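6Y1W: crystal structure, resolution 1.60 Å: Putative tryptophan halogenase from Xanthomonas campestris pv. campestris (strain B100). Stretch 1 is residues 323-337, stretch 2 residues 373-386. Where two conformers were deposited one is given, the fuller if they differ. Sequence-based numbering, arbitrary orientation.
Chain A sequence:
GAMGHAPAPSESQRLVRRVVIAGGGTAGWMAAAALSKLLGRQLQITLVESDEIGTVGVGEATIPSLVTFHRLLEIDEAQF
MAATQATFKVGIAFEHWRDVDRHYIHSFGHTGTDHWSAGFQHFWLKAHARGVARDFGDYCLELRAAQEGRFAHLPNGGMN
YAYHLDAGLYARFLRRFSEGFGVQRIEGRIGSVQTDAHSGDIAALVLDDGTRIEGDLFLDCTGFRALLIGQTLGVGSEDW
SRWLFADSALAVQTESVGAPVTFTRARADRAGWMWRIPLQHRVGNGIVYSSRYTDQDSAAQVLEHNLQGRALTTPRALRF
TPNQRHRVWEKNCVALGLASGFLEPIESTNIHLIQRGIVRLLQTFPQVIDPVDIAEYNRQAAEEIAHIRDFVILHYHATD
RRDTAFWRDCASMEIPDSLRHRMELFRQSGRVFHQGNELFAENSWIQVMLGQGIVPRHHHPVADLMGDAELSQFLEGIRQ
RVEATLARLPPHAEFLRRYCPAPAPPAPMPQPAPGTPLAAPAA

Stretch 1, residues 323-337: NQRHRVWEKNCVALG
Stretch 2 373-386: DIAEYNRQAAEEIA

A helix packs against a strand and hairpin through an apolar cluster of Trp329, Ile374 and Tyr377, fastened by one asparagine that hydrogen-bonds to the backbone of the other stretch. The contact buries 609 Å², both sides summed.

Residues 373-386 are helical throughout, with regular i to i-4 backbone bonds. Stretch 1 has strands at 323-325, 329-330 and 333-335. A type II' turn from Glu330 to Cys333 joins the last two, with Lys331 at phi/psi 53/-123. The hairpin is closed by Glu330 N to Cys333 O (2.9 Å), Cys333 N to Glu330 O (3.0 Å) and Ala335 N to Val328 O (2.8 Å).

Residues 324 to 329 run antiparallel to the helix; after the turn, 333-335 runs back. By nearest CA atoms, Gln324 faces Ile385 at 7.6 Å, Arg327 faces Asn378 at 5.8 Å, and Trp329 faces Ile374 at 6.0 Å.

Asn378 (chi1 m, chi2 -30°) points toward stretch 1. Its amide offers both a donor and an acceptor. Trp329 N donates to Asn378 OD1 at 2.8 Å, and Asn378 ND2 donates to Trp329 O at 2.9 Å, nearly straight at 173°. A weak bond from Val328 N reaches Asn378 OD1 at 3.0 Å.

Trp329 (chi1 t, chi2 -22°) is buried and points toward the helix. Ile374 (m, t) lies over one face of the indole, its CG1 3.5 Å from the centroid of the five-membered ring and 9° off the normal. The edge of the indole meets the face of Tyr377 (chi1 t, chi2 -82°). The six-membered ring and the tyrosine ring have centroids 5.3 Å apart and planes at 84°. Trp329 NE1 makes a weak bond to Lys331 O, 2.8 Å, within its own hairpin.

Val328 (m) points sideways, and its CG2 touches two helix residues: it lies 3.5 Å from Tyr377 CE1, at the ring edge, and 3.6 Å from Ala381 CB. Val334 (t) places CG1 3.5 Å from Tyr377 OH. The phenol is buried but not left unpaired: a water donates to Tyr377 OH (2.8 Å) and to Ala335 O (2.7 Å).

At the far end, Gln324 (p, t, chi3 -64°) points toward the helix. Its OE1 lies 3.2 Å from Ile385 CG2 and 3.6 Å from Ala382 CA. Another water accepts from Gln324 NE2 (2.5 Å) and donates to Ala382 O (2.9 Å). Exposed Arg327 turns its end away from the helix and forms a salt bridge, NE to Glu330 OE1 at 2.7 Å.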

# COMPACT_ATOMS: atom_id res chain seq x y z
N ASN A 323 -5.18 7.28 23.03
CA ASN A 323 -4.23 8.35 22.70
C ASN A 323 -3.12 7.86 21.78
O ASN A 323 -2.85 6.66 21.65
CB ASN A 323 -3.61 8.91 23.97
CG ASN A 323 -2.48 8.04 24.48
OD1 ASN A 323 -1.32 8.19 24.07
ND2 ASN A 323 -2.82 7.06 25.31
N GLN A 324 -2.41 8.83 21.19
CA GLN A 324 -1.16 8.56 20.50
C GLN A 324 -0.15 9.61 20.92
O GLN A 324 -0.48 10.79 20.99
CB GLN A 324 -1.30 8.53 18.95
CG GLN A 324 -1.27 9.89 18.17
CD GLN A 324 -1.07 9.75 16.65
OE1 GLN A 324 -0.02 9.28 16.17
NE2 GLN A 324 -2.06 10.19 15.88
N ARG A 325 1.06 9.16 21.26
CA ARG A 325 2.17 10.07 21.51
C ARG A 325 2.37 10.92 20.26
O ARG A 325 2.27 10.42 19.14
CB ARG A 325 3.40 9.21 21.83
CG ARG A 325 4.57 9.85 22.54
CD ARG A 325 4.25 10.36 23.92
NE ARG A 325 3.97 9.40 24.97
CZ ARG A 325 3.95 9.71 26.26
NH1 ARG A 325 3.65 8.80 27.17
NH2 ARG A 325 4.21 10.96 26.66
N HIS A 326 2.60 12.23 20.44
CA HIS A 326 2.72 13.10 19.27
C HIS A 326 3.86 12.67 18.36
O HIS A 326 3.75 12.77 17.12
CB HIS A 326 2.92 14.55 19.69
CG HIS A 326 1.68 15.18 20.21
ND1 HIS A 326 0.49 15.14 19.52
CD2 HIS A 326 1.43 15.83 21.37
CE1 HIS A 326 -0.44 15.76 20.23
NE2 HIS A 326 0.10 16.19 21.36
N ARG A 327 4.98 12.28 18.94
CA ARG A 327 6.08 11.70 18.19
C ARG A 327 6.51 10.45 18.94
O ARG A 327 6.62 10.48 20.16
CB ARG A 327 7.25 12.71 18.07
CG ARG A 327 6.83 13.96 17.30
CD ARG A 327 7.91 15.05 17.33
NE ARG A 327 8.26 15.48 18.67
CZ ARG A 327 7.48 16.21 19.46
NH1 ARG A 327 6.27 16.60 19.04
NH2 ARG A 327 7.90 16.57 20.67
N VAL A 328 6.67 9.34 18.23
CA VAL A 328 7.09 8.14 18.94
C VAL A 328 8.60 8.01 18.99
O VAL A 328 9.12 7.35 19.90
CB VAL A 328 6.44 6.89 18.33
CG1 VAL A 328 4.96 6.90 18.67
CG2 VAL A 328 6.60 6.84 16.83
N TRP A 329 9.31 8.69 18.09
CA TRP A 329 10.77 8.73 18.11
C TRP A 329 11.13 10.19 18.35
O TRP A 329 10.80 11.06 17.53
CB TRP A 329 11.36 8.25 16.79
CG TRP A 329 12.88 8.06 16.79
CD1 TRP A 329 13.78 8.63 17.63
CD2 TRP A 329 13.60 7.22 15.91
NE1 TRP A 329 15.06 8.21 17.31
CE2 TRP A 329 14.98 7.35 16.25
CE3 TRP A 329 13.24 6.39 14.85
CZ2 TRP A 329 15.97 6.65 15.59
CZ3 TRP A 329 14.26 5.70 14.16
CH2 TRP A 329 15.61 5.86 14.54
N GLU A 330 11.79 10.45 19.47
CA GLU A 330 12.20 11.81 19.83
C GLU A 330 13.67 11.73 20.22
O GLU A 330 14.01 10.97 21.12
CB GLU A 330 11.34 12.34 20.98
CG GLU A 330 11.79 13.66 21.58
CD GLU A 330 11.27 14.83 20.81
OE1 GLU A 330 10.61 14.61 19.77
OE2 GLU A 330 11.54 15.97 21.23
N LYS A 331 14.52 12.51 19.53
CA LYS A 331 15.96 12.47 19.79
C LYS A 331 16.44 11.02 19.71
O LYS A 331 16.27 10.39 18.67
CB LYS A 331 16.29 13.11 21.14
CG LYS A 331 15.77 14.58 21.28
CD LYS A 331 16.43 15.34 22.43
CE LYS A 331 16.02 16.82 22.42
NZ LYS A 331 15.98 17.31 21.03
N ASN A 332 17.06 10.49 20.77
CA ASN A 332 17.56 9.11 20.72
C ASN A 332 16.70 8.15 21.53
O ASN A 332 17.21 7.16 22.08
CB ASN A 332 19.02 9.04 21.19
CG ASN A 332 19.20 9.40 22.67
OD1 ASN A 332 18.42 10.14 23.26
ND2 ASN A 332 20.23 8.85 23.28
N CYS A 333 15.39 8.40 21.56
CA CYS A 333 14.44 7.58 22.30
C CYS A 333 13.29 7.15 21.39
O CYS A 333 12.70 7.98 20.69
CB CYS A 333 13.88 8.38 23.49
SG CYS A 333 12.64 7.46 24.45
N VAL A 334 13.00 5.85 21.36
CA VAL A 334 11.85 5.31 20.62
C VAL A 334 10.90 4.72 21.64
O VAL A 334 11.28 3.81 22.39
CB VAL A 334 12.27 4.27 19.57
CG1 VAL A 334 11.05 3.71 18.87
CG2 VAL A 334 13.21 4.88 18.51
N ALA A 335 9.65 5.22 21.66
CA ALA A 335 8.65 4.62 22.55
C ALA A 335 7.93 3.45 21.88
O ALA A 335 7.62 3.50 20.68
CB ALA A 335 7.61 5.67 22.99
N LEU A 336 7.65 2.41 22.67
CA LEU A 336 6.90 1.24 22.20
C LEU A 336 5.81 0.86 23.18
O LEU A 336 5.92 1.12 24.38
CB LEU A 336 7.86 0.04 22.04
CG LEU A 336 9.00 0.21 21.06
CD1 LEU A 336 10.04 -0.91 21.24
CD2 LEU A 336 8.45 0.20 19.59
N GLY A 337 4.75 0.22 22.68
CA GLY A 337 3.70 -0.23 23.58
C GLY A 337 2.97 0.93 24.22
O GLY A 337 2.75 1.96 23.58
N ASP A 373 15.47 10.31 9.25
CA ASP A 373 15.00 8.98 9.63
C ASP A 373 13.93 9.07 10.72
O ASP A 373 12.91 8.35 10.67
CB ASP A 373 16.15 8.11 10.13
CG ASP A 373 17.12 7.69 9.02
OD1 ASP A 373 16.86 7.92 7.82
OD2 ASP A 373 18.14 7.09 9.36
N ILE A 374 14.14 9.92 11.72
CA ILE A 374 13.17 10.10 12.79
C ILE A 374 11.85 10.59 12.21
O ILE A 374 10.76 10.11 12.57
CB ILE A 374 13.73 11.09 13.84
CG1 ILE A 374 14.97 10.52 14.56
CG2 ILE A 374 12.62 11.53 14.87
CD1 ILE A 374 15.70 11.53 15.41
N ALA A 375 11.92 11.55 11.29
CA ALA A 375 10.70 12.12 10.71
C ALA A 375 9.91 11.09 9.92
O ALA A 375 8.68 11.06 9.98
CB ALA A 375 11.08 13.31 9.81
N GLU A 376 10.60 10.26 9.13
CA GLU A 376 9.93 9.22 8.36
C GLU A 376 9.27 8.21 9.30
O GLU A 376 8.12 7.82 9.10
CB GLU A 376 10.92 8.55 7.43
CG GLU A 376 10.43 7.30 6.68
CD GLU A 376 9.39 7.57 5.61
OE1 GLU A 376 9.34 8.70 5.09
OE2 GLU A 376 8.60 6.64 5.30
N TYR A 377 10.01 7.82 10.35
CA TYR A 377 9.48 6.86 11.32
C TYR A 377 8.19 7.38 11.95
O TYR A 377 7.18 6.67 11.98
CB TYR A 377 10.55 6.57 12.38
CG TYR A 377 10.17 5.47 13.38
CD1 TYR A 377 9.37 5.75 14.47
CD2 TYR A 377 10.64 4.18 13.22
CE1 TYR A 377 9.01 4.76 15.38
CE2 TYR A 377 10.28 3.15 14.15
CZ TYR A 377 9.48 3.48 15.23
OH TYR A 377 9.10 2.52 16.16
N ASN A 378 8.22 8.62 12.41
CA ASN A 378 7.05 9.21 13.08
C ASN A 378 5.89 9.34 12.12
O ASN A 378 4.74 9.10 12.51
CB ASN A 378 7.42 10.57 13.66
CG ASN A 378 8.25 10.44 14.89
OD1 ASN A 378 8.11 9.45 15.63
ND2 ASN A 378 9.14 11.41 15.13
N ARG A 379 6.17 9.68 10.86
CA ARG A 379 5.08 9.84 9.88
C ARG A 379 4.35 8.52 9.65
O ARG A 379 3.10 8.48 9.60
CB ARG A 379 5.65 10.36 8.57
CG ARG A 379 4.60 10.86 7.60
CD ARG A 379 5.16 10.91 6.18
NE ARG A 379 4.91 9.64 5.51
CZ ARG A 379 5.87 8.88 5.00
NH1 ARG A 379 7.12 9.29 5.08
NH2 ARG A 379 5.58 7.73 4.41
N GLN A 380 5.10 7.44 9.48
CA GLN A 380 4.50 6.13 9.26
C GLN A 380 3.73 5.70 10.49
O GLN A 380 2.60 5.21 10.38
CB GLN A 380 5.58 5.10 8.93
CG GLN A 380 6.31 5.28 7.61
CD GLN A 380 7.18 4.07 7.30
OE1 GLN A 380 6.91 2.96 7.79
NE2 GLN A 380 8.22 4.27 6.49
N ALA A 381 4.30 5.92 11.67
CA ALA A 381 3.61 5.52 12.90
C ALA A 381 2.28 6.26 13.03
O ALA A 381 1.26 5.66 13.38
CB ALA A 381 4.47 5.82 14.13
N ALA A 382 2.30 7.57 12.77
CA ALA A 382 1.09 8.38 12.91
C ALA A 382 0.01 7.94 11.93
O ALA A 382 -1.16 7.81 12.31
CB ALA A 382 1.45 9.86 12.72
N GLU A 383 0.38 7.66 10.69
CA GLU A 383 -0.61 7.22 9.71
C GLU A 383 -1.20 5.88 10.09
O GLU A 383 -2.41 5.67 9.97
CB GLU A 383 0.01 7.17 8.31
CG GLU A 383 0.08 8.57 7.71
CD GLU A 383 0.99 8.69 6.51
OE1 GLU A 383 1.46 7.66 5.99
OE2 GLU A 383 1.24 9.85 6.11
N GLU A 384 -0.35 4.95 10.54
CA GLU A 384 -0.87 3.62 10.86
C GLU A 384 -1.82 3.65 12.05
O GLU A 384 -2.86 2.98 12.02
CB GLU A 384 0.29 2.66 11.13
CG GLU A 384 1.01 2.23 9.86
CD GLU A 384 2.17 1.28 10.19
OE1 GLU A 384 2.03 0.45 11.11
OE2 GLU A 384 3.21 1.36 9.52
N ILE A 385 -1.50 4.43 13.08
CA ILE A 385 -2.32 4.38 14.29
C ILE A 385 -3.64 5.11 14.06
O ILE A 385 -4.68 4.71 14.60
CB ILE A 385 -1.56 4.94 15.51
CG1 ILE A 385 -2.33 4.65 16.80
CG2 ILE A 385 -1.31 6.46 15.44
CD1 ILE A 385 -2.58 3.28 16.96
N ALA A 386 -3.63 6.17 13.26
CA ALA A 386 -4.86 6.90 13.01
C ALA A 386 -5.85 6.02 12.27
O ALA A 386 -7.06 6.09 12.51
CB ALA A 386 -4.58 8.18 12.22
O HOH W 1 -2.10 10.29 13.41
O HOH W 2 4.46 9.76 15.54
O HOH W 3 7.16 3.37 18.01